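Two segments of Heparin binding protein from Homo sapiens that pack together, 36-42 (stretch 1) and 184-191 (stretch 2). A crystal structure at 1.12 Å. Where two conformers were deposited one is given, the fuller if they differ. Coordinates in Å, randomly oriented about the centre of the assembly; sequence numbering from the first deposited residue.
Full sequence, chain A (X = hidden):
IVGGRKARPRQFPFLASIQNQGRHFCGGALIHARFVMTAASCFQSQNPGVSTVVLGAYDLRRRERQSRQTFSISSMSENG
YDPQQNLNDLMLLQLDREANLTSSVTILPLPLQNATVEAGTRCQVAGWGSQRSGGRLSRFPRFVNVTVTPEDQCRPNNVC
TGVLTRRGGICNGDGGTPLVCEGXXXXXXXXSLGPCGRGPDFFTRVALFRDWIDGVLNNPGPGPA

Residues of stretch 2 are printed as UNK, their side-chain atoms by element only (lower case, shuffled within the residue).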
# COMPACT_ATOMS: atom_id res chain seq x y z
N VAL A 36 -1.59 -10.15 -1.47
CA VAL A 36 -1.27 -8.73 -1.51
C VAL A 36 -2.18 -7.96 -0.58
O VAL A 36 -3.40 -8.14 -0.56
CB VAL A 36 -1.35 -8.19 -2.95
CG1 VAL A 36 -1.39 -6.66 -3.01
CG2 VAL A 36 -0.03 -8.67 -3.71
N MET A 37 -1.56 -7.08 0.22
CA MET A 37 -2.29 -6.19 1.15
C MET A 37 -2.45 -4.81 0.49
O MET A 37 -1.48 -4.24 -0.02
CB MET A 37 -1.49 -6.04 2.44
CG MET A 37 -2.13 -5.14 3.46
SD MET A 37 -1.30 -5.20 5.08
CE MET A 37 0.25 -4.36 4.72
N THR A 38 -3.66 -4.30 0.53
CA THR A 38 -4.01 -3.02 -0.06
C THR A 38 -5.15 -2.41 0.77
O THR A 38 -5.43 -2.86 1.90
CB THR A 38 -4.40 -3.20 -1.53
OG1 THR A 38 -4.57 -1.95 -2.18
CG2 THR A 38 -5.57 -4.06 -1.75
N ALA A 39 -5.70 -1.31 0.26
CA ALA A 39 -6.81 -0.63 0.92
C ALA A 39 -8.11 -1.11 0.36
O ALA A 39 -8.31 -1.22 -0.86
CB ALA A 39 -6.66 0.88 0.72
N ALA A 40 -9.11 -1.31 1.25
CA ALA A 40 -10.47 -1.59 0.82
C ALA A 40 -11.09 -0.45 0.02
O ALA A 40 -11.93 -0.70 -0.88
CB ALA A 40 -11.37 -1.98 1.98
N SER A 41 -10.66 0.76 0.31
CA SER A 41 -11.17 1.92 -0.40
C SER A 41 -10.76 1.90 -1.89
O SER A 41 -11.34 2.68 -2.65
CB SER A 41 -10.65 3.20 0.25
OG SER A 41 -9.23 3.21 0.33
N CYS A 42 -9.87 1.05 -2.29
CA CYS A 42 -9.49 0.87 -3.70
C CYS A 42 -10.52 0.06 -4.49
O CYS A 42 -10.47 0.01 -5.69
CB CYS A 42 -8.16 0.18 -3.79
SG CYS A 42 -6.75 1.16 -3.27
N UNK A 184 9.08 -2.74 8.56
CA UNK A 184 7.79 -3.38 8.64
C UNK A 184 6.68 -2.54 8.00
O UNK A 184 6.73 -1.30 8.02
c UNK A 184 8.55 -5.86 10.30
c UNK A 184 8.35 -4.48 10.93
c UNK A 184 7.39 -3.64 10.08
c UNK A 184 7.84 -4.61 12.34
N UNK A 185 5.65 -3.23 7.53
CA UNK A 185 4.44 -2.56 6.97
C UNK A 185 3.52 -2.12 8.08
O UNK A 185 2.61 -2.80 8.53
c UNK A 185 3.71 -3.57 6.07
N UNK A 186 3.76 -0.89 8.61
CA UNK A 186 2.94 -0.37 9.71
C UNK A 186 1.71 0.33 9.21
O UNK A 186 0.81 0.56 10.02
c UNK A 186 4.92 -1.09 13.51
c UNK A 186 4.59 -0.06 11.61
c UNK A 186 5.92 -0.42 11.67
c UNK A 186 3.82 0.61 10.54
n UNK A 186 6.08 -1.03 12.86
n UNK A 186 3.96 -0.53 12.73
N UNK A 187 1.60 0.67 7.93
CA UNK A 187 0.46 1.32 7.44
C UNK A 187 0.11 0.91 6.00
O UNK A 187 0.93 0.43 5.28
N UNK A 188 -1.16 1.15 5.67
CA UNK A 188 -1.69 1.01 4.33
C UNK A 188 -2.30 2.38 3.95
O UNK A 188 -3.16 2.86 4.67
c UNK A 188 -3.44 -0.06 2.88
c UNK A 188 -2.77 -0.08 4.24
c UNK A 188 -2.13 -1.46 4.49
N UNK A 189 -1.82 3.00 2.86
CA UNK A 189 -2.30 4.34 2.55
C UNK A 189 -3.79 4.38 2.35
O UNK A 189 -4.37 3.59 1.57
c UNK A 189 -1.56 4.88 1.32
N UNK A 190 -4.46 5.28 3.06
CA UNK A 190 -5.90 5.37 3.05
C UNK A 190 -6.42 6.66 2.50
O UNK A 190 -7.14 6.68 1.49
c UNK A 190 -6.50 5.02 4.37
o UNK A 190 -7.86 5.11 4.49
N UNK A 191 -6.13 7.79 3.14
CA UNK A 191 -6.63 9.07 2.66
C UNK A 191 -5.76 10.19 3.15
O UNK A 191 -4.97 10.03 4.08
c UNK A 191 -8.49 8.37 5.39
c UNK A 191 -8.75 9.74 7.32
c UNK A 191 -8.38 10.71 5.13
c UNK A 191 -8.69 8.52 6.76
c UNK A 191 -8.10 9.26 3.05
c UNK A 191 -8.60 10.86 6.48
c UNK A 191 -8.33 9.44 4.55
O HOH W 1 -7.26 4.87 -0.76

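Position 184 carries four carbons, forked at the second, and the whole side chain is out of reach of stretch 1. A CB, one further carbon and two methyls make this L184, present in the strand but idle in this contact.

At position 185 the side chain is a single carbon, pointing toward stretch 1. That CB lies 3.8 Å from CE of M37, an apolar contact between two methyl groups. One carbon and nothing more means A185.

Position 186 has one carbon followed by a five-membered ring of three carbons and two nitrogens, which is the imidazole of H186. Its CA-to-CB bond points away, and the side chain is out of reach of stretch 1, so the ring takes no part here.

Position 187 has no side-chain atoms at all and is therefore G187. An ideal CB would point away from stretch 1 and find nothing of it within 5.5 Å, so this contact alone does not account for the glycine.

Position 188 shows three carbons, one bearing the other two, and the group points toward stretch 1. A fork directly at CB, with carbon on both arms, is V188, with chi1 at 172° (t). Its two methyls divide the work: CG2 lies 3.8 Å from CE of M37, while CG1 reaches the backbone, 3.6 Å from O of T38 and 3.7 Å from N of A39, and also sits 4.0 Å from CB of A39. No residue of the pair of stretches has more area covered by its partner.

Position 189 again has one carbon, directed sideways. It is A189, and it makes its contact through the backbone: its O lies 3.6 Å from CB of A39.

Position 190 has one carbon and then one oxygen, a hydroxyl on a short stem: S190, with chi1 at 178° (t) in the conformer given. Its hydroxyl is satisfied elsewhere in the structure, while its backbone O faces a water that also serves S41.

Position 191 bears one carbon and a six-carbon ring without a hydroxyl, hence F191. Its CB lies 6.7 Å from OG of S41 and the ring is farther still.

The contact works without a direct hydrogen bond between the stretches. The strand axes approach to 7.9 Å at 51°, and apolar side chains fill the space between them. M37, extended through chi1 and chi2 (both t) and turned at chi3 (p), brings CE to both A185 and V188; farther along, A39 packs beside V188, their CA atoms 6.4 Å apart. Polar matching is left to the margin, where OG of S41 and O of S190 are 4.2 Å apart. Water 1 bridges them, donating to OG of S41 at 2.8 Å and to O of S190 at 2.9 Å. The rule to read here is a branched valine at the centre, held between CE of M37 and A39, with A185 extending the methionine's contact and water closing the polar end.

Stretch 2, residues 184-191: LAHGVASF
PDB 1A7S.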